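Local coordinates for protein alpha-amylase (Eisenia fetida, PDB 6M4K) that probably catalyses the internal cleavage of alpha-1,4-glucosidic linkages in starch-like polysaccharides, working with calcium and chloride as cofactors, at residues F259-N264 with V297-H302; V268-N273 with T315-F320; D17-L22 with H339-S344; Y325-A330 with E489-A494; Q235-L240 with G254-F259. All coordinates share one frame; numbering follows the deposited sequence. Where two conformers were deposited one is given.

In the fold
The five contacts show how an alpha-amylase barrel is closed, clothed with helices and joined to a second domain. Contact 3 pairs the first and last strands of the eight-stranded parallel barrel, and the loop it closes along the chain encloses contacts 5, 1 and 2. Contact 5 joins strands 232-235 and 255-257 and shares Phe-259 with contact 1, their centres about 10 Å apart. Contacts 1 and 2 both use helix 259-270, near its beginning and at its end, and hold the long loop after strand 295-297. Contact 4, about 25 Å from contact 5 between centres, lies on helix 322-334, where the C-terminal all-beta domain docks.

Contact 1: F259-N264 with V297-H302; sequences FKHGQN and VFIDNH
Where helix 259-270 begins, its backbone runs so close to the loop leaving strand 295-297 that the CA atoms of Gly-262 and Ile-299 lie 4.4 Å apart, with no room for a beta carbon before the carbonyl oxygens of Phe-298 and Ile-299. Two waters stitch the backbones together: one links Gly-262 N to Phe-298 O, the other Gly-262 O to Ile-299 O. His-261 swings its CG anti to the backbone N (chi1 168°), which lays its ring across Val-297, whose CB sits 3.5 Å from the ring centroid in a CH-pi contact. NE2 of this histidine bonds to Glu-332 of helix 322-334. The arrangement belongs to a beta-alpha-beta crossover of the TIM barrel, helix 259-270 connecting strands 255-257 and 295-297. Phe-259 and Phe-298 form a T-shaped stack, planes 85° apart, with CZ of Phe-298 driven into the centre of the Phe-259 face. Asn-301 comes to the edge of the same ring, its ND2 3.5 Å from Phe-259 CZ, while its OD1 accepts from Asn-304 N.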
# COMPACT_ATOMS: atom_id res chain seq x y z
N PHE A 259 -7.97 4.55 4.58
CA PHE A 259 -8.38 5.05 3.28
C PHE A 259 -8.76 6.53 3.30
O PHE A 259 -8.77 7.18 2.25
CB PHE A 259 -9.52 4.19 2.73
CG PHE A 259 -9.07 2.88 2.16
CD1 PHE A 259 -8.87 1.77 2.98
CD2 PHE A 259 -8.81 2.77 0.80
CE1 PHE A 259 -8.43 0.57 2.45
CE2 PHE A 259 -8.37 1.56 0.26
CZ PHE A 259 -8.18 0.47 1.08
N LYS A 260 -9.06 7.10 4.47
CA LYS A 260 -9.33 8.54 4.50
C LYS A 260 -8.11 9.35 4.13
O LYS A 260 -8.24 10.46 3.61
CB LYS A 260 -9.82 8.97 5.89
CG LYS A 260 -11.16 8.36 6.29
CD LYS A 260 -11.45 8.60 7.78
CE LYS A 260 -12.77 7.97 8.21
NZ LYS A 260 -12.96 8.11 9.68
N HIS A 261 -6.92 8.81 4.37
CA HIS A 261 -5.68 9.54 4.12
C HIS A 261 -5.53 9.89 2.64
O HIS A 261 -5.35 11.06 2.28
CB HIS A 261 -4.54 8.65 4.65
CG HIS A 261 -3.16 9.06 4.26
ND1 HIS A 261 -2.31 9.73 5.11
CD2 HIS A 261 -2.44 8.79 3.14
CE1 HIS A 261 -1.14 9.87 4.53
NE2 HIS A 261 -1.19 9.31 3.33
N GLY A 262 -5.63 8.89 1.77
CA GLY A 262 -5.52 9.16 0.34
C GLY A 262 -6.71 9.92 -0.22
O GLY A 262 -6.56 10.70 -1.17
N GLN A 263 -7.89 9.70 0.35
CA GLN A 263 -9.05 10.49 -0.05
C GLN A 263 -8.81 11.96 0.25
O GLN A 263 -9.04 12.83 -0.61
CB GLN A 263 -10.30 9.99 0.68
CG GLN A 263 -10.86 8.69 0.12
CD GLN A 263 -11.69 8.90 -1.13
OE1 GLN A 263 -12.42 9.88 -1.25
NE2 GLN A 263 -11.58 7.97 -2.08
N ASN A 264 -8.35 12.26 1.46
CA ASN A 264 -8.15 13.65 1.88
C ASN A 264 -7.01 14.30 1.11
O ASN A 264 -7.15 15.41 0.60
CB ASN A 264 -7.94 13.73 3.39
CG ASN A 264 -9.22 13.47 4.19
OD1 ASN A 264 -9.18 12.93 5.31
ND2 ASN A 264 -10.34 13.87 3.64
N VAL A 297 -0.75 3.90 5.65
CA VAL A 297 -1.18 5.01 4.82
C VAL A 297 -0.56 4.89 3.43
O VAL A 297 0.47 4.25 3.23
CB VAL A 297 -0.89 6.40 5.44
CG1 VAL A 297 -1.51 6.49 6.84
CG2 VAL A 297 0.60 6.68 5.53
N PHE A 298 -1.22 5.52 2.46
CA PHE A 298 -0.88 5.35 1.04
C PHE A 298 -1.73 6.32 0.23
O PHE A 298 -2.86 6.65 0.62
CB PHE A 298 -1.13 3.90 0.56
CG PHE A 298 -2.50 3.39 0.91
CD1 PHE A 298 -2.74 2.88 2.18
CD2 PHE A 298 -3.55 3.45 0.01
CE1 PHE A 298 -4.01 2.44 2.54
CE2 PHE A 298 -4.82 2.99 0.37
CZ PHE A 298 -5.05 2.49 1.64
N ILE A 299 -1.18 6.78 -0.90
CA ILE A 299 -1.93 7.66 -1.78
C ILE A 299 -2.98 6.89 -2.57
O ILE A 299 -4.14 7.33 -2.69
CB ILE A 299 -0.98 8.46 -2.69
CG1 ILE A 299 -0.03 9.31 -1.82
CG2 ILE A 299 -1.76 9.33 -3.69
CD1 ILE A 299 -0.72 10.22 -0.81
N ASP A 300 -2.60 5.74 -3.13
CA ASP A 300 -3.52 4.89 -3.87
C ASP A 300 -3.15 3.44 -3.62
O ASP A 300 -2.06 3.13 -3.15
CB ASP A 300 -3.57 5.22 -5.39
CG ASP A 300 -2.28 4.91 -6.14
OD1 ASP A 300 -1.18 4.95 -5.55
OD2 ASP A 300 -2.36 4.65 -7.37
N ASN A 301 -4.09 2.54 -3.94
CA ASN A 301 -3.84 1.11 -3.93
C ASN A 301 -4.35 0.51 -5.25
O ASN A 301 -4.83 1.23 -6.14
CB ASN A 301 -4.40 0.42 -2.68
CG ASN A 301 -5.91 0.21 -2.73
OD1 ASN A 301 -6.60 0.75 -3.60
ND2 ASN A 301 -6.43 -0.59 -1.79
N HIS A 302 -4.25 -0.81 -5.36
CA HIS A 302 -4.57 -1.46 -6.63
C HIS A 302 -6.05 -1.36 -6.96
O HIS A 302 -6.42 -1.34 -8.14
CB HIS A 302 -4.09 -2.91 -6.60
CG HIS A 302 -4.80 -3.77 -5.60
ND1 HIS A 302 -4.44 -3.83 -4.27
CD2 HIS A 302 -5.85 -4.60 -5.74
CE1 HIS A 302 -5.25 -4.66 -3.64
NE2 HIS A 302 -6.12 -5.14 -4.51
O HOH W 1 -5.28 6.08 1.81
O HOH W 2 -5.05 9.93 -3.49

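Contact 2: V268-N273 with T315-F320; sequences VVRKNN and TILTFF
The guanidinium of Arg-270 is sandwiched between Leu-317 CD2 on one face and Thr-315 N on the other, with Ile-316 O at its edge. The methyl approaches closely, Leu-317 CD2 lying 3.5 Å from Arg-270 NE. In the plane of the group, NH2 donates to Ile-316 O at 2.9 Å with an N-H...O angle of 160°, although it meets that oxygen from above the carbonyl plane. NE gives a weak, more bent bond to Thr-315 O, also 2.9 Å. An arm extended from CG to NE carries the group from the end of helix 259-270, closed at Lys-271 by a Schellman motif, to the loop ahead of helix 322-334. Beside it, Val-269 CB meets Leu-317 CD1 at 3.9 Å, the side chains crossing at about a right angle. Asn-272 and Thr-315 come near each other, and both bond to Asn-267 OD1. One arginine thus answers two successive loop carbonyls while its flat face serves as a partner for leucine, so its positive charge is probably steadied by backbone dipoles, with Glu-321 offering a long, weak ion pair.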
# COMPACT_ATOMS: atom_id res chain seq x y z
N VAL A 268 -7.24 17.41 -1.50
CA VAL A 268 -6.50 18.63 -1.23
C VAL A 268 -5.61 19.00 -2.41
O VAL A 268 -5.63 20.13 -2.90
CB VAL A 268 -5.69 18.52 0.08
CG1 VAL A 268 -4.73 19.70 0.20
CG2 VAL A 268 -6.64 18.49 1.29
N VAL A 269 -4.80 18.04 -2.89
CA VAL A 269 -3.86 18.35 -3.96
C VAL A 269 -4.61 18.67 -5.26
O VAL A 269 -4.16 19.51 -6.05
CB VAL A 269 -2.82 17.23 -4.11
CG1 VAL A 269 -1.93 17.46 -5.33
CG2 VAL A 269 -1.97 17.17 -2.85
N ARG A 270 -5.75 18.03 -5.48
CA ARG A 270 -6.57 18.35 -6.64
C ARG A 270 -7.33 19.66 -6.49
O ARG A 270 -7.90 20.15 -7.47
CB ARG A 270 -7.61 17.26 -6.86
CG ARG A 270 -7.06 15.94 -7.38
CD ARG A 270 -8.13 14.89 -7.35
NE ARG A 270 -7.74 13.64 -7.99
CZ ARG A 270 -7.86 13.39 -9.29
NH1 ARG A 270 -8.36 14.31 -10.11
NH2 ARG A 270 -7.49 12.21 -9.77
N LYS A 271 -7.37 20.22 -5.28
CA LYS A 271 -8.16 21.42 -4.98
C LYS A 271 -9.64 21.20 -5.24
O LYS A 271 -10.35 22.12 -5.64
CB LYS A 271 -7.66 22.65 -5.75
CG LYS A 271 -6.20 22.94 -5.56
CD LYS A 271 -5.80 24.04 -6.50
CE LYS A 271 -4.37 23.85 -6.90
NZ LYS A 271 -3.92 24.79 -7.97
N ASN A 272 -10.11 19.98 -5.02
CA ASN A 272 -11.52 19.67 -5.21
C ASN A 272 -12.36 20.48 -4.24
O ASN A 272 -12.02 20.62 -3.06
CB ASN A 272 -11.77 18.18 -4.98
CG ASN A 272 -11.38 17.32 -6.17
OD1 ASN A 272 -11.19 17.82 -7.28
ND2 ASN A 272 -11.27 16.02 -5.95
N ASN A 273 -13.47 21.02 -4.75
CA ASN A 273 -14.46 21.72 -3.93
C ASN A 273 -13.82 22.76 -3.02
O ASN A 273 -14.13 22.86 -1.83
CB ASN A 273 -15.33 20.74 -3.14
CG ASN A 273 -16.60 21.36 -2.64
OD1 ASN A 273 -16.97 22.46 -3.06
ND2 ASN A 273 -17.29 20.67 -1.74
N THR A 315 -11.02 11.75 -7.17
CA THR A 315 -10.40 12.10 -5.89
C THR A 315 -9.03 11.45 -5.74
O THR A 315 -8.03 12.14 -5.53
CB THR A 315 -11.30 11.73 -4.70
OG1 THR A 315 -12.45 12.58 -4.67
CG2 THR A 315 -10.54 11.88 -3.38
N ILE A 316 -8.97 10.12 -5.86
CA ILE A 316 -7.70 9.42 -5.70
C ILE A 316 -6.71 9.86 -6.76
O ILE A 316 -7.05 10.02 -7.94
CB ILE A 316 -7.95 7.90 -5.73
CG1 ILE A 316 -8.87 7.46 -4.58
CG2 ILE A 316 -6.62 7.14 -5.67
CD1 ILE A 316 -8.36 7.85 -3.18
N LEU A 317 -5.46 10.06 -6.36
CA LEU A 317 -4.38 10.36 -7.28
C LEU A 317 -3.58 9.11 -7.59
O LEU A 317 -3.34 8.27 -6.71
CB LEU A 317 -3.47 11.45 -6.71
CG LEU A 317 -4.11 12.83 -6.66
CD1 LEU A 317 -3.30 13.79 -5.80
CD2 LEU A 317 -4.28 13.38 -8.09
N THR A 318 -3.18 8.97 -8.85
CA THR A 318 -2.50 7.78 -9.35
C THR A 318 -1.44 8.23 -10.35
O THR A 318 -1.32 9.41 -10.66
CB THR A 318 -3.47 6.84 -10.06
OG1 THR A 318 -3.81 7.42 -11.34
CG2 THR A 318 -4.74 6.65 -9.27
N PHE A 319 -0.69 7.26 -10.87
CA PHE A 319 0.33 7.58 -11.88
C PHE A 319 -0.26 8.22 -13.13
O PHE A 319 0.48 8.86 -13.88
CB PHE A 319 1.15 6.33 -12.24
CG PHE A 319 0.39 5.28 -13.00
CD1 PHE A 319 0.35 5.32 -14.40
CD2 PHE A 319 -0.26 4.26 -12.35
CE1 PHE A 319 -0.33 4.36 -15.11
CE2 PHE A 319 -0.95 3.28 -13.06
CZ PHE A 319 -0.98 3.34 -14.45
N PHE A 320 -1.57 8.10 -13.36
CA PHE A 320 -2.20 8.80 -14.48
C PHE A 320 -2.24 10.31 -14.26
O PHE A 320 -2.40 11.06 -15.23
CB PHE A 320 -3.60 8.25 -14.74
CG PHE A 320 -3.62 6.94 -15.49
CD1 PHE A 320 -3.34 6.90 -16.84
CD2 PHE A 320 -3.96 5.76 -14.85
CE1 PHE A 320 -3.37 5.70 -17.53
CE2 PHE A 320 -3.99 4.56 -15.53
CZ PHE A 320 -3.70 4.53 -16.88

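Contact 3: D17-L22 with H339-S344; sequences DVIVHL and HVRLMS
Ile-19, His-21 and His-339 carry much of this contact, all on or beside the face that also bears Arg-341 and Met-343. The ring of His-339 turns its edge to the start of the other strand: NE2 donates to Asp-17 O at 2.8 Å, the oxygen lying in the ring plane and the donor nearly along the C=O axis. ND1 is held by Tyr-232 OH, fixing the rotation of the ring. A leucine in its place would probably leave both Asp-17 O and the Tyr-232 hydroxyl without their imidazole partner. Ile-19 CG2 comes 3.8 Å from His-339 NE2, whereas CG1, between the backbone N and carbonyl carbon (chi1 64°), reaches Arg-341 CB at 3.7 Å. Strands 19-22 and 339-344 are the first and eighth of the TIM barrel, and their parallel pairing closes it. Ile-19 N to Val-340 O (3.1 Å), Leu-342 N to Ile-19 O (2.8 Å) and His-21 N to Leu-342 O (2.9 Å) form the seam. His-21 lies alongside Met-343, the two pointing the same way, with SD obliquely placed 3.7 Å from ND1. Val-18 CG1 packs 3.9 Å from Leu-342 CG among side chains of helices 322-334 and 389-401.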
# COMPACT_ATOMS: atom_id res chain seq x y z
N ASP A 17 12.16 2.14 6.42
CA ASP A 17 10.82 2.27 6.99
C ASP A 17 9.70 2.06 5.97
O ASP A 17 8.70 1.41 6.26
CB ASP A 17 10.71 3.65 7.65
CG ASP A 17 9.47 3.81 8.50
OD1 ASP A 17 9.19 2.92 9.34
OD2 ASP A 17 8.78 4.83 8.35
N VAL A 18 9.84 2.63 4.78
CA VAL A 18 8.75 2.68 3.80
C VAL A 18 8.64 1.34 3.10
O VAL A 18 9.64 0.70 2.80
CB VAL A 18 9.02 3.83 2.81
CG1 VAL A 18 7.99 3.84 1.68
CG2 VAL A 18 9.02 5.16 3.53
N ILE A 19 7.41 0.90 2.82
CA ILE A 19 7.21 -0.34 2.09
C ILE A 19 6.58 -0.06 0.73
O ILE A 19 6.06 1.03 0.47
CB ILE A 19 6.42 -1.37 2.91
CG1 ILE A 19 5.01 -0.86 3.17
CG2 ILE A 19 7.15 -1.65 4.24
CD1 ILE A 19 4.09 -1.91 3.76
N VAL A 20 6.67 -1.05 -0.16
CA VAL A 20 6.24 -0.90 -1.56
C VAL A 20 5.35 -2.08 -1.93
O VAL A 20 5.69 -3.23 -1.67
CB VAL A 20 7.44 -0.83 -2.52
CG1 VAL A 20 6.95 -0.70 -3.97
CG2 VAL A 20 8.37 0.29 -2.16
N HIS A 21 4.23 -1.80 -2.59
CA HIS A 21 3.38 -2.86 -3.12
C HIS A 21 3.83 -3.16 -4.55
O HIS A 21 3.56 -2.36 -5.46
CB HIS A 21 1.93 -2.43 -3.12
CG HIS A 21 0.99 -3.51 -3.54
ND1 HIS A 21 -0.32 -3.24 -3.89
CD2 HIS A 21 1.15 -4.85 -3.64
CE1 HIS A 21 -0.92 -4.38 -4.19
NE2 HIS A 21 -0.05 -5.37 -4.05
N LEU A 22 4.54 -4.27 -4.74
CA LEU A 22 4.98 -4.66 -6.08
C LEU A 22 3.87 -5.50 -6.72
O LEU A 22 3.92 -6.73 -6.80
CB LEU A 22 6.33 -5.36 -6.02
CG LEU A 22 7.50 -4.50 -5.54
CD1 LEU A 22 8.79 -5.32 -5.49
CD2 LEU A 22 7.69 -3.28 -6.43
N HIS A 339 2.37 4.39 8.84
CA HIS A 339 3.36 3.59 8.13
C HIS A 339 3.09 3.71 6.64
O HIS A 339 2.03 3.30 6.17
CB HIS A 339 3.24 2.13 8.57
CG HIS A 339 4.36 1.27 8.06
ND1 HIS A 339 4.28 -0.10 7.98
CD2 HIS A 339 5.59 1.61 7.61
CE1 HIS A 339 5.42 -0.57 7.51
NE2 HIS A 339 6.23 0.45 7.28
N VAL A 340 4.05 4.26 5.90
CA VAL A 340 3.84 4.63 4.50
C VAL A 340 4.11 3.45 3.57
O VAL A 340 5.18 2.84 3.62
CB VAL A 340 4.73 5.82 4.10
CG1 VAL A 340 4.57 6.11 2.60
CG2 VAL A 340 4.39 7.05 4.95
N ARG A 341 3.13 3.17 2.70
CA ARG A 341 3.28 2.21 1.62
C ARG A 341 3.13 2.96 0.30
O ARG A 341 2.19 3.74 0.12
CB ARG A 341 2.20 1.13 1.73
CG ARG A 341 2.27 0.07 0.63
CD ARG A 341 1.09 -0.90 0.68
NE ARG A 341 -0.17 -0.22 0.38
CZ ARG A 341 -1.38 -0.70 0.66
NH1 ARG A 341 -1.52 -1.88 1.25
NH2 ARG A 341 -2.47 0.00 0.35
N LEU A 342 4.07 2.73 -0.62
CA LEU A 342 3.97 3.25 -1.98
C LEU A 342 3.45 2.17 -2.92
O LEU A 342 3.95 1.05 -2.92
CB LEU A 342 5.33 3.71 -2.50
CG LEU A 342 6.14 4.70 -1.66
CD1 LEU A 342 7.33 5.22 -2.44
CD2 LEU A 342 5.28 5.86 -1.20
N MET A 343 2.45 2.52 -3.72
CA MET A 343 2.01 1.65 -4.80
C MET A 343 3.08 1.57 -5.89
O MET A 343 3.78 2.54 -6.17
CB MET A 343 0.72 2.24 -5.39
CG MET A 343 0.12 1.44 -6.53
SD MET A 343 -0.34 -0.20 -5.96
CE MET A 343 -0.79 -0.94 -7.53
N SER A 344 3.20 0.40 -6.50
CA SER A 344 4.01 0.23 -7.70
C SER A 344 3.16 -0.50 -8.73
O SER A 344 2.72 -1.64 -8.49
CB SER A 344 5.31 -0.51 -7.42
OG SER A 344 6.22 -0.31 -8.50
O HOH W 3 6.18 5.47 7.50

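Contact 4: Y325-A330 with E489-A494; sequences YKIATA and ENPMIA
Lys-326 and Ile-327 of a barrel helix reach Asn-490 and Pro-491 of the C-terminal all-beta domain, so the contact is part of the seam between the two domains. Helix 322-334 packs here against the start of strand 492-496, the outer surface of the TIM barrel meeting an antiparallel sheet. Lys-326 crosses Asn-490 obliquely. Its chain, bent at chi3 (-78°), turns NZ onto OD1 of the asparagine at 3.0 Å, the donor tilted 24° from the amide carbonyl plane. Glu-390 OE2 completes the group, forming a salt bridge with the lysine and accepting from Asn-490 ND2, so that each of the three touches the other two. With a methionine in place of Lys-326, Glu-390 would probably lose its counter-charge and Asn-490 OD1 its donor, leaving the amide freer to turn. Ile-327 is set at about a right angle to the proline, its CD1 resting against the ring, 3.7 Å from Pro-491 CG. Beside it, Met-492 crosses Ile-327 obliquely and, in the conformer described, lies with SD 3.7 Å from Ala-330 CB; the bend at chi3 (-74°) turns CE onto the same methyl. Ile-429 of strand 425-430 touches both Ile-327 and Met-492 from the sheet side. The domain's chain is kinked at this point into an inverse gamma turn centred on Pro-491, where Met-492 N makes a weak bond of 2.8 Å to Asn-490 O.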
# COMPACT_ATOMS: atom_id res chain seq x y z
N TYR A 325 0.28 13.45 -8.25
CA TYR A 325 0.61 12.25 -7.47
C TYR A 325 1.95 12.40 -6.77
O TYR A 325 2.11 11.99 -5.61
CB TYR A 325 0.67 11.09 -8.43
CG TYR A 325 0.80 9.70 -7.85
CD1 TYR A 325 -0.21 9.13 -7.08
CD2 TYR A 325 1.90 8.91 -8.16
CE1 TYR A 325 -0.11 7.83 -6.61
CE2 TYR A 325 2.00 7.61 -7.69
CZ TYR A 325 1.01 7.08 -6.91
OH TYR A 325 1.13 5.78 -6.50
N LYS A 326 2.94 12.98 -7.45
CA LYS A 326 4.24 13.19 -6.82
C LYS A 326 4.15 14.22 -5.70
O LYS A 326 4.84 14.09 -4.68
CB LYS A 326 5.27 13.62 -7.85
CG LYS A 326 5.70 12.49 -8.77
CD LYS A 326 6.72 12.98 -9.78
CE LYS A 326 6.06 13.74 -10.90
NZ LYS A 326 7.06 14.15 -11.93
N ILE A 327 3.32 15.25 -5.87
CA ILE A 327 3.14 16.24 -4.81
C ILE A 327 2.55 15.57 -3.57
O ILE A 327 3.04 15.76 -2.45
CB ILE A 327 2.27 17.41 -5.29
CG1 ILE A 327 3.02 18.21 -6.36
CG2 ILE A 327 1.90 18.31 -4.12
CD1 ILE A 327 2.14 19.23 -7.07
N ALA A 328 1.47 14.82 -3.76
CA ALA A 328 0.82 14.15 -2.63
C ALA A 328 1.76 13.16 -1.95
O ALA A 328 1.80 13.08 -0.72
CB ALA A 328 -0.44 13.44 -3.12
N THR A 329 2.51 12.39 -2.74
CA THR A 329 3.43 11.41 -2.17
C THR A 329 4.57 12.10 -1.44
O THR A 329 4.98 11.66 -0.35
CB THR A 329 3.97 10.48 -3.27
OG1 THR A 329 2.88 9.80 -3.91
CG2 THR A 329 4.91 9.43 -2.66
N ALA A 330 5.09 13.20 -1.99
CA ALA A 330 6.15 13.93 -1.31
C ALA A 330 5.68 14.44 0.04
O ALA A 330 6.39 14.34 1.04
CB ALA A 330 6.66 15.08 -2.17
N GLU A 489 5.60 21.73 -13.35
CA GLU A 489 6.00 20.36 -13.06
C GLU A 489 6.99 20.34 -11.90
O GLU A 489 7.85 21.22 -11.80
CB GLU A 489 6.65 19.73 -14.30
CG GLU A 489 7.30 18.36 -14.06
CD GLU A 489 7.92 17.78 -15.31
OE1 GLU A 489 7.57 18.24 -16.42
OE2 GLU A 489 8.77 16.87 -15.18
N ASN A 490 6.88 19.34 -11.03
CA ASN A 490 7.67 19.24 -9.81
C ASN A 490 7.81 20.58 -9.07
O ASN A 490 8.92 21.04 -8.82
CB ASN A 490 9.03 18.60 -10.06
CG ASN A 490 8.92 17.12 -10.42
OD1 ASN A 490 7.88 16.49 -10.24
ND2 ASN A 490 10.01 16.55 -10.94
N PRO A 491 6.68 21.22 -8.71
CA PRO A 491 6.71 22.56 -8.12
C PRO A 491 6.99 22.51 -6.62
O PRO A 491 6.23 23.04 -5.79
CB PRO A 491 5.31 23.08 -8.45
CG PRO A 491 4.46 21.84 -8.31
CD PRO A 491 5.31 20.69 -8.79
N MET A 492 8.11 21.91 -6.27
CA MET A 492 8.48 21.70 -4.87
C MET A 492 9.99 21.64 -4.78
O MET A 492 10.66 21.22 -5.72
CB MET A 492 8.02 20.33 -4.36
CG MET A 492 6.58 20.01 -4.53
SD MET A 492 6.31 18.37 -3.87
CE MET A 492 7.04 17.34 -5.13
N ILE A 493 10.51 22.04 -3.63
CA ILE A 493 11.93 21.92 -3.33
C ILE A 493 12.03 21.21 -2.00
O ILE A 493 11.36 21.60 -1.04
CB ILE A 493 12.62 23.29 -3.28
CG1 ILE A 493 12.70 23.89 -4.69
CG2 ILE A 493 13.99 23.17 -2.64
CD1 ILE A 493 13.37 25.25 -4.73
N ALA A 494 12.87 20.19 -1.93
CA ALA A 494 13.13 19.49 -0.68
C ALA A 494 14.63 19.42 -0.46
O ALA A 494 15.37 19.03 -1.37
CB ALA A 494 12.53 18.08 -0.71

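Contact 5: Q235-L240 with G254-F259; sequences QEVIDL and GRVTEF
Phe-259 is the bump of this contact, and the chain from Glu-236 to Leu-240 curves round it as the hollow. Ile-238 CG1 lies over the ring face, 4.1 Å from its centroid and across the ring from Phe-298, while Glu-236 CG and Val-237 O come to the edge. Leu-240 CD2 closes the other end of the hollow, 3.8 Å from Phe-259 CB. A smaller knob sits further back, where Val-256 CG1 presses on Val-237 CB at 3.7 Å. Past Gln-235 direct backbone pairing stops, and Thr-257 fills in: OG1, set between the backbone N and the carbonyl carbon (chi1 54°), accepts from Val-237 N at 3.0 Å, a side chain doing the work of a strand carbonyl. Beyond it water joins the two chains, one molecule accepting from both Asp-239 N and Phe-259 N, another joining Asp-239 O to Glu-258 OE2. True parallel pairing is confined to the start, where Thr-257 N bonds to Gln-235 O at 2.9 Å. There Arg-255 O is gripped from opposite faces of its plane by Gln-235 N and by NE2 of the same glutamine, which also donates to Tyr-250 O. The side chain of Ile-238 is about 6 Å from that of His-204, a calcium ligand. The splaying of strands 232-235 and 255-257 at their C-terminal ends lies at the mouth of the TIM barrel, where glycosyl hydrolase family 13 enzymes carry their active site.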
# COMPACT_ATOMS: atom_id res chain seq x y z
N GLN A 235 -4.47 -4.52 8.30
CA GLN A 235 -5.78 -5.04 7.93
C GLN A 235 -6.42 -4.08 6.95
O GLN A 235 -6.52 -2.88 7.22
CB GLN A 235 -6.65 -5.17 9.18
CG GLN A 235 -6.11 -6.16 10.19
CD GLN A 235 -6.68 -5.91 11.57
OE1 GLN A 235 -7.66 -6.54 11.98
NE2 GLN A 235 -6.10 -4.96 12.28
N GLU A 236 -6.84 -4.60 5.79
CA GLU A 236 -7.56 -3.77 4.84
C GLU A 236 -8.99 -3.62 5.34
O GLU A 236 -9.81 -4.54 5.21
CB GLU A 236 -7.56 -4.36 3.44
CG GLU A 236 -8.23 -3.39 2.47
CD GLU A 236 -8.99 -4.03 1.32
OE1 GLU A 236 -9.39 -5.21 1.40
OE2 GLU A 236 -9.21 -3.31 0.31
N VAL A 237 -9.29 -2.47 5.92
CA VAL A 237 -10.64 -2.11 6.31
C VAL A 237 -10.95 -0.82 5.57
O VAL A 237 -10.34 0.22 5.85
CB VAL A 237 -10.77 -1.90 7.82
CG1 VAL A 237 -12.21 -1.54 8.18
CG2 VAL A 237 -10.31 -3.14 8.57
N ILE A 238 -11.88 -0.88 4.62
CA ILE A 238 -12.29 0.30 3.88
C ILE A 238 -13.33 1.03 4.73
O ILE A 238 -14.47 0.57 4.87
CB ILE A 238 -12.86 -0.07 2.51
CG1 ILE A 238 -11.84 -0.87 1.68
CG2 ILE A 238 -13.26 1.20 1.77
CD1 ILE A 238 -12.43 -1.48 0.42
N ASP A 239 -12.94 2.17 5.31
CA ASP A 239 -13.85 2.92 6.18
C ASP A 239 -13.66 4.41 5.88
O ASP A 239 -12.72 5.04 6.37
CB ASP A 239 -13.59 2.62 7.65
CG ASP A 239 -14.41 3.49 8.60
OD1 ASP A 239 -15.41 4.08 8.14
OD2 ASP A 239 -14.07 3.54 9.80
N LEU A 240 -14.58 4.97 5.10
CA LEU A 240 -14.61 6.40 4.85
C LEU A 240 -15.71 7.10 5.64
O LEU A 240 -16.07 8.23 5.31
CB LEU A 240 -14.75 6.67 3.35
CG LEU A 240 -13.60 6.11 2.52
CD1 LEU A 240 -13.88 6.25 1.05
CD2 LEU A 240 -12.27 6.78 2.87
N GLY A 254 -4.08 -5.05 15.16
CA GLY A 254 -2.92 -4.69 14.37
C GLY A 254 -3.22 -3.38 13.68
O GLY A 254 -4.25 -2.75 13.95
N ARG A 255 -2.35 -2.98 12.77
CA ARG A 255 -2.61 -1.73 12.06
C ARG A 255 -3.75 -1.90 11.06
O ARG A 255 -4.15 -3.02 10.72
CB ARG A 255 -1.34 -1.22 11.37
CG ARG A 255 -0.33 -0.65 12.35
CD ARG A 255 0.77 0.10 11.62
NE ARG A 255 1.83 0.50 12.54
CZ ARG A 255 2.27 1.74 12.71
NH1 ARG A 255 1.74 2.74 12.02
NH2 ARG A 255 3.22 1.99 13.59
N VAL A 256 -4.29 -0.77 10.62
CA VAL A 256 -5.43 -0.73 9.71
C VAL A 256 -5.11 0.25 8.59
O VAL A 256 -4.56 1.32 8.83
CB VAL A 256 -6.73 -0.33 10.45
CG1 VAL A 256 -7.90 -0.29 9.49
CG2 VAL A 256 -7.01 -1.31 11.60
N THR A 257 -5.45 -0.14 7.36
CA THR A 257 -5.38 0.77 6.23
C THR A 257 -6.27 1.97 6.47
O THR A 257 -7.47 1.83 6.72
CB THR A 257 -5.89 0.06 4.97
OG1 THR A 257 -7.21 -0.46 5.23
CG2 THR A 257 -4.98 -1.09 4.56
N GLU A 258 -5.70 3.17 6.35
CA GLU A 258 -6.49 4.39 6.51
C GLU A 258 -6.82 4.96 5.13
O GLU A 258 -6.05 5.74 4.55
CB GLU A 258 -5.76 5.39 7.40
CG GLU A 258 -6.48 6.73 7.59
CD GLU A 258 -7.93 6.59 8.02
OE1 GLU A 258 -8.26 6.89 9.19
OE2 GLU A 258 -8.77 6.20 7.17
N PHE A 259 -7.97 4.55 4.58
CA PHE A 259 -8.38 5.05 3.28
C PHE A 259 -8.76 6.53 3.30
O PHE A 259 -8.77 7.18 2.25
CB PHE A 259 -9.52 4.19 2.73
CG PHE A 259 -9.07 2.88 2.16
CD1 PHE A 259 -8.87 1.77 2.98
CD2 PHE A 259 -8.81 2.77 0.80
CE1 PHE A 259 -8.43 0.57 2.45
CE2 PHE A 259 -8.37 1.56 0.26
CZ PHE A 259 -8.18 0.47 1.08
O HOH W 4 -10.13 3.04 5.94
O HOH W 5 -10.74 4.69 8.10